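Local coordinates for glyoxalase family protein, putative (Bacillus anthracis, PDB 2QQZ), which is of unknown function but belongs to the glyoxalase/bleomycin resistance protein/dioxygenase superfamily, whose members are mostly metal-dependent enzymes or drug-binding proteins, at residues A[12-17]-A[58-63]; A[74-79]-A[117-122]; A[95-100]-A[107-112]. All coordinates share one frame; numbering follows the deposited sequence.

Contact 1: A[12-17]-A[58-63]; sequences DHVQVA and QEIHIG. With SO4 (sulfate ion), chain E.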
loop_
_atom_site.group_PDB
_atom_site.type_symbol
_atom_site.label_atom_id
_atom_site.label_comp_id
_atom_site.label_asym_id
_atom_site.label_seq_id
_atom_site.Cartn_x
_atom_site.Cartn_y
_atom_site.Cartn_z
ATOM N N ASP A 12 7.556 -0.502 -3.623
ATOM C CA ASP A 12 7.713 -1.574 -4.565
ATOM C C ASP A 12 6.365 -2.286 -4.815
ATOM O O ASP A 12 5.986 -2.571 -5.946
ATOM C CB ASP A 12 8.745 -2.569 -4.053
ATOM C CG ASP A 12 8.916 -3.738 -4.984
ATOM O OD1 ASP A 12 9.744 -3.644 -5.888
ATOM O OD2 ASP A 12 8.198 -4.734 -4.848
ATOM N N HIS A 13 5.652 -2.566 -3.744
ATOM C CA HIS A 13 4.375 -3.254 -3.877
ATOM C C HIS A 13 3.598 -3.086 -2.591
ATOM O O HIS A 13 4.132 -2.647 -1.596
ATOM C CB HIS A 13 4.538 -4.789 -4.231
ATOM C CG HIS A 13 5.143 -5.615 -3.140
ATOM N ND1 HIS A 13 6.505 -5.827 -3.048
ATOM C CD2 HIS A 13 4.587 -6.307 -2.124
ATOM C CE1 HIS A 13 6.765 -6.592 -2.003
ATOM N NE2 HIS A 13 5.614 -6.896 -1.422
ATOM N N VAL A 14 2.307 -3.416 -2.653
ATOM C CA VAL A 14 1.466 -3.554 -1.474
ATOM C C VAL A 14 0.969 -4.995 -1.388
ATOM O O VAL A 14 0.635 -5.636 -2.403
ATOM C CB VAL A 14 0.255 -2.559 -1.478
ATOM C CG1 VAL A 14 0.761 -1.160 -1.336
ATOM C CG2 VAL A 14 -0.619 -2.699 -2.784
ATOM N N GLN A 15 0.974 -5.512 -0.172
ATOM C CA GLN A 15 0.463 -6.831 0.073
ATOM C C GLN A 15 -0.952 -6.680 0.629
ATOM O O GLN A 15 -1.141 -6.066 1.667
ATOM C CB GLN A 15 1.389 -7.601 1.026
ATOM C CG GLN A 15 0.657 -8.885 1.441
ATOM C CD GLN A 15 1.508 -10.085 1.394
ATOM O OE1 GLN A 15 2.079 -10.416 0.360
ATOM N NE2 GLN A 15 1.614 -10.756 2.513
ATOM N N VAL A 16 -1.947 -7.230 -0.072
ATOM C CA VAL A 16 -3.385 -7.217 0.323
ATOM C C VAL A 16 -3.751 -8.642 0.762
ATOM O O VAL A 16 -3.378 -9.607 0.099
ATOM C CB VAL A 16 -4.225 -6.812 -0.901
ATOM C CG1 VAL A 16 -5.743 -6.964 -0.681
ATOM C CG2 VAL A 16 -3.867 -5.370 -1.321
ATOM N N ALA A 17 -4.427 -8.782 1.894
ATOM C CA ALA A 17 -4.674 -10.130 2.419
ATOM C C ALA A 17 -5.995 -10.652 1.845
ATOM O O ALA A 17 -6.851 -9.851 1.415
ATOM C CB ALA A 17 -4.684 -10.105 3.905
ATOM N N GLN A 58 4.714 -0.646 -10.243
ATOM C CA GLN A 58 4.455 -1.327 -8.990
ATOM C C GLN A 58 3.684 -2.653 -9.194
ATOM O O GLN A 58 3.320 -3.036 -10.346
ATOM C CB GLN A 58 3.710 -0.394 -8.001
ATOM C CG GLN A 58 4.501 0.816 -7.512
ATOM C CD GLN A 58 4.490 1.961 -8.511
ATOM O OE1 GLN A 58 3.437 2.348 -8.984
ATOM N NE2 GLN A 58 5.665 2.516 -8.837
ATOM N N GLU A 59 3.488 -3.369 -8.082
ATOM C CA GLU A 59 2.724 -4.621 -8.060
ATOM C C GLU A 59 1.751 -4.627 -6.890
ATOM O O GLU A 59 1.929 -3.916 -5.927
ATOM C CB GLU A 59 3.652 -5.846 -7.893
ATOM C CG GLU A 59 4.762 -5.813 -8.917
ATOM C CD GLU A 59 5.857 -6.860 -8.723
ATOM O OE1 GLU A 59 6.041 -7.485 -7.633
ATOM O OE2 GLU A 59 6.583 -7.047 -9.723
ATOM N N ILE A 60 0.716 -5.448 -6.996
ATOM C CA ILE A 60 -0.131 -5.726 -5.846
ATOM C C ILE A 60 -0.004 -7.235 -5.623
ATOM O O ILE A 60 -0.108 -7.985 -6.572
ATOM C CB ILE A 60 -1.622 -5.235 -6.048
ATOM C CG1 ILE A 60 -2.433 -5.452 -4.756
ATOM C CG2 ILE A 60 -2.310 -5.939 -7.225
ATOM C CD1 ILE A 60 -3.853 -4.972 -4.848
ATOM N N HIS A 61 0.279 -7.663 -4.391
ATOM C CA HIS A 61 0.459 -9.045 -4.095
ATOM C C HIS A 61 -0.746 -9.440 -3.225
ATOM O O HIS A 61 -0.953 -8.912 -2.133
ATOM C CB HIS A 61 1.762 -9.361 -3.332
ATOM C CG HIS A 61 3.013 -9.029 -4.079
ATOM N ND1 HIS A 61 4.261 -9.368 -3.599
ATOM C CD2 HIS A 61 3.208 -8.534 -5.328
ATOM C CE1 HIS A 61 5.174 -8.984 -4.473
ATOM N NE2 HIS A 61 4.563 -8.494 -5.538
ATOM N N ILE A 62 -1.547 -10.371 -3.724
ATOM C CA ILE A 62 -2.679 -10.906 -2.920
ATOM C C ILE A 62 -2.123 -12.106 -2.181
ATOM O O ILE A 62 -1.777 -13.138 -2.802
ATOM C CB ILE A 62 -3.889 -11.290 -3.807
ATOM C CG1 ILE A 62 -4.297 -10.137 -4.767
ATOM C CG2 ILE A 62 -5.012 -11.777 -2.902
ATOM C CD1 ILE A 62 -4.563 -8.810 -3.965
ATOM N N GLY A 63 -2.011 -11.973 -0.850
ATOM C CA GLY A 63 -1.432 -12.998 -0.005
ATOM C C GLY A 63 -2.508 -13.655 0.845
ATOM O O GLY A 63 -3.381 -12.978 1.455
HETATM S S SO4 E . 7.390 5.189 -10.488
HETATM O O1 SO4 E . 8.414 4.355 -9.852
HETATM O O2 SO4 E . 8.068 6.263 -11.196
HETATM O O3 SO4 E . 6.520 4.426 -11.379
HETATM O O4 SO4 E . 6.491 5.844 -9.560
HETATM O O HOH W 1 8.026 -7.510 -5.946
HETATM O O HOH W 2 4.814 -10.504 -1.251
#

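Contact 2: A[74-79]-A[117-122]; sequences AHPAFY and NRIEFM. With SO4 (sulfate ion), chain D.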
loop_
_atom_site.group_PDB
_atom_site.type_symbol
_atom_site.label_atom_id
_atom_site.label_comp_id
_atom_site.label_asym_id
_atom_site.label_seq_id
_atom_site.Cartn_x
_atom_site.Cartn_y
_atom_site.Cartn_z
ATOM N N ALA A 74 -7.937 1.542 6.183
ATOM C CA ALA A 74 -6.591 1.693 5.587
ATOM C C ALA A 74 -6.464 0.864 4.293
ATOM O O ALA A 74 -6.918 -0.267 4.213
ATOM C CB ALA A 74 -5.562 1.240 6.558
ATOM N N HIS A 75 -5.868 1.442 3.252
ATOM C CA HIS A 75 -5.874 0.837 1.944
ATOM C C HIS A 75 -4.779 1.442 1.029
ATOM O O HIS A 75 -4.233 2.511 1.346
ATOM C CB HIS A 75 -7.259 1.091 1.329
ATOM C CG HIS A 75 -7.549 2.543 1.115
ATOM N ND1 HIS A 75 -7.988 3.376 2.127
ATOM C CD2 HIS A 75 -7.424 3.322 0.017
ATOM C CE1 HIS A 75 -8.144 4.597 1.655
ATOM N NE2 HIS A 75 -7.788 4.596 0.383
ATOM N N PRO A 76 -4.445 0.750 -0.074
ATOM C CA PRO A 76 -3.675 1.292 -1.180
ATOM C C PRO A 76 -4.555 2.142 -2.132
ATOM O O PRO A 76 -5.769 1.835 -2.351
ATOM C CB PRO A 76 -3.185 0.015 -1.907
ATOM C CG PRO A 76 -4.336 -0.965 -1.613
ATOM C CD PRO A 76 -4.783 -0.674 -0.275
ATOM N N ALA A 77 -3.911 3.163 -2.723
ATOM C CA ALA A 77 -4.559 4.076 -3.676
ATOM C C ALA A 77 -3.790 4.066 -5.005
ATOM O O ALA A 77 -2.574 4.288 -5.047
ATOM C CB ALA A 77 -4.712 5.494 -3.108
ATOM N N PHE A 78 -4.526 3.724 -6.061
ATOM C CA PHE A 78 -4.001 3.561 -7.425
ATOM C C PHE A 78 -4.317 4.766 -8.264
ATOM O O PHE A 78 -5.423 5.274 -8.215
ATOM C CB PHE A 78 -4.595 2.321 -8.070
ATOM C CG PHE A 78 -4.263 1.089 -7.333
ATOM C CD1 PHE A 78 -3.038 0.463 -7.540
ATOM C CD2 PHE A 78 -5.138 0.557 -6.415
ATOM C CE1 PHE A 78 -2.713 -0.702 -6.844
ATOM C CE2 PHE A 78 -4.795 -0.596 -5.700
ATOM C CZ PHE A 78 -3.593 -1.219 -5.920
ATOM N N TYR A 79 -3.314 5.232 -9.000
ATOM C CA TYR A 79 -3.481 6.352 -9.926
ATOM C C TYR A 79 -4.049 5.784 -11.225
ATOM O O TYR A 79 -3.526 4.750 -11.760
ATOM C CB TYR A 79 -2.161 7.108 -10.180
ATOM C CG TYR A 79 -2.438 8.472 -10.823
ATOM C CD1 TYR A 79 -2.593 9.607 -10.021
ATOM C CD2 TYR A 79 -2.645 8.605 -12.209
ATOM C CE1 TYR A 79 -2.872 10.848 -10.579
ATOM C CE2 TYR A 79 -2.959 9.877 -12.785
ATOM C CZ TYR A 79 -3.049 10.977 -11.937
ATOM O OH TYR A 79 -3.350 12.229 -12.401
ATOM N N ASN A 117 -11.756 -5.992 1.157
ATOM C CA ASN A 117 -10.682 -4.956 1.261
ATOM C C ASN A 117 -11.055 -3.707 0.440
ATOM O O ASN A 117 -11.518 -3.835 -0.714
ATOM C CB ASN A 117 -9.325 -5.461 0.729
ATOM C CG ASN A 117 -8.833 -6.678 1.452
ATOM O OD1 ASN A 117 -8.599 -6.644 2.665
ATOM N ND2 ASN A 117 -8.638 -7.759 0.707
ATOM N N ARG A 118 -10.913 -2.544 1.061
ATOM C CA ARG A 118 -11.041 -1.242 0.368
ATOM C C ARG A 118 -9.835 -0.971 -0.545
ATOM O O ARG A 118 -8.664 -1.167 -0.153
ATOM C CB ARG A 118 -11.142 -0.135 1.376
ATOM C CG ARG A 118 -11.161 1.281 0.779
ATOM C CD ARG A 118 -11.857 2.241 1.807
ATOM N NE ARG A 118 -13.321 2.099 1.701
ATOM C CZ ARG A 118 -14.213 2.954 2.219
ATOM N NH1 ARG A 118 -13.810 4.013 2.925
ATOM N NH2 ARG A 118 -15.511 2.720 2.081
ATOM N N ILE A 119 -10.132 -0.493 -1.745
ATOM C CA ILE A 119 -9.133 -0.070 -2.742
ATOM C C ILE A 119 -9.634 1.315 -3.179
ATOM O O ILE A 119 -10.853 1.482 -3.370
ATOM C CB ILE A 119 -9.203 -0.963 -4.020
ATOM C CG1 ILE A 119 -8.899 -2.407 -3.650
ATOM C CG2 ILE A 119 -8.256 -0.429 -5.127
ATOM C CD1 ILE A 119 -7.509 -2.617 -3.015
ATOM N N GLU A 120 -8.711 2.263 -3.351
ATOM C CA GLU A 120 -9.038 3.591 -3.838
ATOM C C GLU A 120 -8.425 3.822 -5.212
ATOM O O GLU A 120 -7.306 3.336 -5.508
ATOM C CB GLU A 120 -8.471 4.602 -2.875
ATOM C CG GLU A 120 -8.594 6.094 -3.405
ATOM C CD GLU A 120 -7.910 7.049 -2.469
ATOM O OE1 GLU A 120 -7.678 6.647 -1.283
ATOM O OE2 GLU A 120 -7.569 8.182 -2.923
ATOM N N PHE A 121 -9.196 4.462 -6.087
ATOM C CA PHE A 121 -8.747 4.934 -7.388
ATOM C C PHE A 121 -8.830 6.452 -7.431
ATOM O O PHE A 121 -9.839 7.053 -6.967
ATOM C CB PHE A 121 -9.583 4.273 -8.461
ATOM C CG PHE A 121 -9.476 2.768 -8.449
ATOM C CD1 PHE A 121 -8.301 2.133 -8.868
ATOM C CD2 PHE A 121 -10.521 1.987 -7.985
ATOM C CE1 PHE A 121 -8.197 0.753 -8.874
ATOM C CE2 PHE A 121 -10.399 0.623 -7.967
ATOM C CZ PHE A 121 -9.236 0.011 -8.413
HETATM N N MSE A 122 -7.762 7.098 -7.932
HETATM C CA MSE A 122 -7.721 8.555 -8.003
HETATM C C MSE A 122 -7.038 9.097 -9.268
HETATM O O MSE A 122 -6.208 8.425 -9.827
HETATM C CB MSE A 122 -6.929 9.104 -6.836
HETATM C CG MSE A 122 -5.526 8.515 -6.748
HETATM SE SE MSE A 122 -4.613 9.624 -5.409
HETATM C CE MSE A 122 -4.012 11.100 -6.605
HETATM S S SO4 D . -16.736 5.107 5.097
HETATM O O1 SO4 D . -16.511 5.270 3.677
HETATM O O2 SO4 D . -15.801 5.872 5.899
HETATM O O3 SO4 D . -18.108 5.565 5.314
HETATM O O4 SO4 D . -16.670 3.725 5.497
#

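Contact 3: A[95-100]-A[107-112]; sequences IEVIDD and IRFYVS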
loop_
_atom_site.group_PDB
_atom_site.type_symbol
_atom_site.label_atom_id
_atom_site.label_comp_id
_atom_site.label_asym_id
_atom_site.label_seq_id
_atom_site.Cartn_x
_atom_site.Cartn_y
_atom_site.Cartn_z
ATOM N N ILE A 95 -19.998 -3.439 -10.354
ATOM C CA ILE A 95 -19.181 -3.077 -9.193
ATOM C C ILE A 95 -19.723 -1.836 -8.495
ATOM O O ILE A 95 -19.992 -0.821 -9.147
ATOM C CB ILE A 95 -17.690 -2.857 -9.588
ATOM C CG1 ILE A 95 -17.129 -4.125 -10.243
ATOM C CG2 ILE A 95 -16.862 -2.451 -8.376
ATOM C CD1 ILE A 95 -17.209 -5.363 -9.308
ATOM N N GLU A 96 -19.883 -1.909 -7.179
ATOM C CA GLU A 96 -20.350 -0.761 -6.405
ATOM C C GLU A 96 -19.209 0.235 -6.139
ATOM O O GLU A 96 -18.143 -0.145 -5.635
ATOM C CB GLU A 96 -20.987 -1.227 -5.086
ATOM C CG GLU A 96 -22.275 -2.059 -5.237
ATOM C CD GLU A 96 -23.563 -1.223 -5.407
ATOM O OE1 GLU A 96 -23.525 0.036 -5.383
ATOM O OE2 GLU A 96 -24.639 -1.844 -5.567
ATOM N N VAL A 97 -19.431 1.508 -6.472
ATOM C CA VAL A 97 -18.420 2.550 -6.221
ATOM C C VAL A 97 -18.871 3.592 -5.201
ATOM O O VAL A 97 -20.057 3.969 -5.132
ATOM C CB VAL A 97 -17.870 3.231 -7.506
ATOM C CG1 VAL A 97 -17.676 2.225 -8.622
ATOM C CG2 VAL A 97 -18.763 4.376 -7.936
ATOM N N ILE A 98 -17.939 4.026 -4.374
ATOM C CA ILE A 98 -18.229 5.009 -3.359
ATOM C C ILE A 98 -17.351 6.213 -3.635
ATOM O O ILE A 98 -16.143 6.185 -3.395
ATOM C CB ILE A 98 -17.973 4.484 -1.918
ATOM C CG1 ILE A 98 -18.866 3.269 -1.623
ATOM C CG2 ILE A 98 -18.202 5.628 -0.870
ATOM C CD1 ILE A 98 -18.573 2.639 -0.317
ATOM N N ASP A 99 -17.977 7.278 -4.132
ATOM C CA ASP A 99 -17.266 8.503 -4.524
ATOM C C ASP A 99 -16.750 9.206 -3.268
ATOM O O ASP A 99 -17.279 8.991 -2.168
ATOM C CB ASP A 99 -18.189 9.422 -5.327
ATOM C CG ASP A 99 -18.459 8.897 -6.728
ATOM O OD1 ASP A 99 -17.520 8.545 -7.481
ATOM O OD2 ASP A 99 -19.656 8.845 -7.098
ATOM N N ASP A 100 -15.709 10.022 -3.423
ATOM C CA ASP A 100 -15.230 10.842 -2.327
ATOM C C ASP A 100 -14.854 12.244 -2.821
ATOM O O ASP A 100 -14.049 12.383 -3.752
ATOM C CB ASP A 100 -14.016 10.201 -1.670
ATOM C CG ASP A 100 -13.613 10.932 -0.422
ATOM O OD1 ASP A 100 -13.139 12.096 -0.511
ATOM O OD2 ASP A 100 -13.820 10.338 0.641
ATOM N N ILE A 107 -10.016 13.617 -8.226
ATOM C CA ILE A 107 -11.221 12.836 -8.361
ATOM C C ILE A 107 -10.867 11.487 -7.817
ATOM O O ILE A 107 -9.788 10.943 -8.117
ATOM C CB ILE A 107 -11.640 12.707 -9.859
ATOM C CG1 ILE A 107 -11.904 14.105 -10.420
ATOM C CG2 ILE A 107 -12.866 11.759 -10.036
ATOM C CD1 ILE A 107 -12.226 14.163 -11.932
ATOM N N ARG A 108 -11.759 10.895 -7.042
ATOM C CA ARG A 108 -11.424 9.589 -6.502
ATOM C C ARG A 108 -12.627 8.858 -5.971
ATOM O O ARG A 108 -13.666 9.450 -5.672
ATOM C CB ARG A 108 -10.388 9.759 -5.402
ATOM C CG ARG A 108 -10.927 10.408 -4.164
ATOM C CD ARG A 108 -9.820 10.554 -3.192
ATOM N NE ARG A 108 -10.350 11.315 -2.048
ATOM C CZ ARG A 108 -9.758 11.441 -0.860
ATOM N NH1 ARG A 108 -8.578 10.869 -0.621
ATOM N NH2 ARG A 108 -10.352 12.170 0.069
ATOM N N PHE A 109 -12.483 7.558 -5.828
ATOM C CA PHE A 109 -13.582 6.733 -5.335
ATOM C C PHE A 109 -13.026 5.421 -4.790
ATOM O O PHE A 109 -11.873 5.017 -5.129
ATOM C CB PHE A 109 -14.624 6.479 -6.436
ATOM C CG PHE A 109 -14.136 5.639 -7.599
ATOM C CD1 PHE A 109 -14.230 4.251 -7.559
ATOM C CD2 PHE A 109 -13.601 6.236 -8.734
ATOM C CE1 PHE A 109 -13.825 3.483 -8.627
ATOM C CE2 PHE A 109 -13.159 5.470 -9.828
ATOM C CZ PHE A 109 -13.249 4.105 -9.772
ATOM N N TYR A 110 -13.843 4.738 -3.980
ATOM C CA TYR A 110 -13.427 3.475 -3.366
ATOM C C TYR A 110 -14.291 2.380 -3.924
ATOM O O TYR A 110 -15.445 2.599 -4.276
ATOM C CB TYR A 110 -13.632 3.507 -1.859
ATOM C CG TYR A 110 -13.084 4.719 -1.187
ATOM C CD1 TYR A 110 -11.711 4.970 -1.195
ATOM C CD2 TYR A 110 -13.910 5.588 -0.477
ATOM C CE1 TYR A 110 -11.175 6.083 -0.569
ATOM C CE2 TYR A 110 -13.365 6.713 0.188
ATOM C CZ TYR A 110 -12.011 6.953 0.111
ATOM O OH TYR A 110 -11.407 8.037 0.745
ATOM N N VAL A 111 -13.727 1.190 -3.965
ATOM C CA VAL A 111 -14.480 -0.029 -4.180
ATOM C C VAL A 111 -13.990 -1.027 -3.123
ATOM O O VAL A 111 -12.941 -0.823 -2.499
ATOM C CB VAL A 111 -14.267 -0.589 -5.604
ATOM C CG1 VAL A 111 -14.497 0.479 -6.634
ATOM C CG2 VAL A 111 -12.852 -1.132 -5.766
ATOM N N SER A 112 -14.737 -2.092 -2.926
ATOM C CA SER A 112 -14.293 -3.238 -2.141
ATOM C C SER A 112 -13.939 -4.380 -3.104
ATOM O O SER A 112 -14.664 -4.659 -4.066
ATOM C CB SER A 112 -15.399 -3.716 -1.192
ATOM O OG SER A 112 -15.674 -2.709 -0.209
HETATM O O HOH W 3 -17.282 -2.036 -4.053
HETATM O O HOH W 4 -11.745 13.975 -3.402
HETATM O O HOH W 5 -14.271 12.463 -6.595
#

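Contact 1: A[12-17]-A[58-63]
H13 lays its imidazole over the ring of H61 in an offset stack, the planes 12° and the centroids 3.9 Å apart. CE1 of H61 sits over the centre of the H13 ring, while CD2 of H13 lies over ND1 of H61, nearer the rim. The two side chains cross at about a right angle: CG of H13 stands between its own backbone N and carbonyl carbon (chi1 68°), whereas CG of H61 is anti to its carbonyl carbon (chi1 -63°). Each ring also donates in its plane to a carboxylate of its own strand, ND1 of H13 to OD2 of the adjacent D12 at 2.7 Å and NE2 of H61 to OE1 of E59, two residues back, at 2.8 Å. A water donating to both D12 OD2 and E59 OE1 bridges the two acids, which should ease their repulsion; histidine suits the place because it can stack and donate at once. A second water joins H61 ND1 to Q15 OE1, and W52 stacks on H61 as well.

On the other face the beta-branched V14, V16, I60 and I62 form an apolar layer, against which Y30 of helix 23-33 packs. CG2 of V16 touches CD1 of I60 at 3.5 Å, and CB of V16 meets CD1 of I62. The backbones run parallel: H61 N to V14 O, V16 N to H61 O and G63 N to V16 O are sound bonds, but E59 N to D12 O and V14 N to E59 O are long and weak. H13, V14 and Q15 also pair with a strand of the second subunit. Parallel pairing of the first and last strands of a βαβββ unit is typical of the vicinal oxygen chelate fold, the fold of glyoxalase I and its relatives.

Contact 2: A[74-79]-A[117-122]
H75, just ahead of the strand, donates from NE2 to OE1 of E120 at 2.6 Å, almost straight at 175°, within the ring plane and onto the anti lone pair of the carboxylate. CG of R118 lies over one face of the ring, a CH-pi contact, while NH1 and NH2 of R118 both donate to O1 of a sulfate, probably from the crystallisation liquor. Lacking an N-H, P76 cannot donate to R118 O, which its CD faces instead; the ladder starts with E120 N to P76 O, and P76 CG meets CD1 of I119 at 3.8 Å. The small A77 rests its CB on CD of E120, 3.6 Å away. F78 N donates to E120 O and F78 O accepts from M122 N, while its ring edge meets CG2 of I119 and its CB touches CD1 of F121. CD1 of Y79 nears CE of selenomethionine M122, and its OH is hydrogen-bonded to the backbone N of N124. Strands 76-80 and 118-124 are parallel neighbours in the second sheet; residues 76-79 also pair antiparallel with the second subunit. Acceptors at both H75 nitrogens, E120 OE1 and R73 O, fix the imidazole's rotation and hold the E120 carboxylate in place.

Contact 3: A[95-100]-A[107-112]
D100 and R108 extend alongside each other in the same direction and close the hairpin with a salt bridge. The arginine chain starts with CG between its backbone N and carbonyl carbon (chi1 70°) and then runs extended to NE, which carries the guanidinium alongside the aspartate. NH2 donates to OD1 of D100 at 2.8 Å, with a weak bond from NE to the same oxygen. The two flat groups stand 82° apart, and NH2 approaches OD1 from above the carboxylate plane. OD1 also accepts from A102 N, so that the acid ties the turn to the strand, while OD2 comes within 3.3 Å of OH of Y110. That hydroxyl in turn lies over the guanidinium of R108.

F109 points to the other face. Its chi1 of 66° puts CG between N and the carbonyl carbon; from there the ring brings CD1 to CB of V97 at 3.8 Å, and I83 and F86 of helix 83-92 pack against it. OD1 of D99 touches CB of F109, but its charge is met by K87 of that helix. Further on, CG1 of V111 bridges CG1 of V97 and CG2 of I95, both at 4.1 Å, compact branched chains suited to close apolar packing.

I98 N to Y110 O and Y110 N to I98 O are the reciprocal bonds of a hydrogen-bonded pair; one water bridges E96 O to S112 N, and another links D100 O with R108 N. Such antiparallel pairing makes a beta hairpin, whose strand 98-100 is the outermost strand of the second sheet within the chain, with helix 83-92 packed on the face that carries F109.

How the contacts relate
The chain holds two four-stranded mixed sheets, and the contacts follow that plan. Contact 1 pairs strands 8-18 and 58-64 of the first sheet; contact 2 pairs the corresponding strands 76-80 and 118-124 of the second, their centres about 12 Å apart. They touch where A17 O meets N117 ND2 and where I60 packs on F78. Contact 3 (98-100 with 106-112) lies between the two segments of contact 2 in the chain, and 106-112 neighbours 118-124 in the sheet. Contacts 1 and 3 do not touch, with centres about 20 Å apart. The repeated 1-4-3-2 strand order is consistent with two copies of the βαβββ unit. Contacts 1 and 2 both reach the second subunit, whose strands extend the sheets across the dimer.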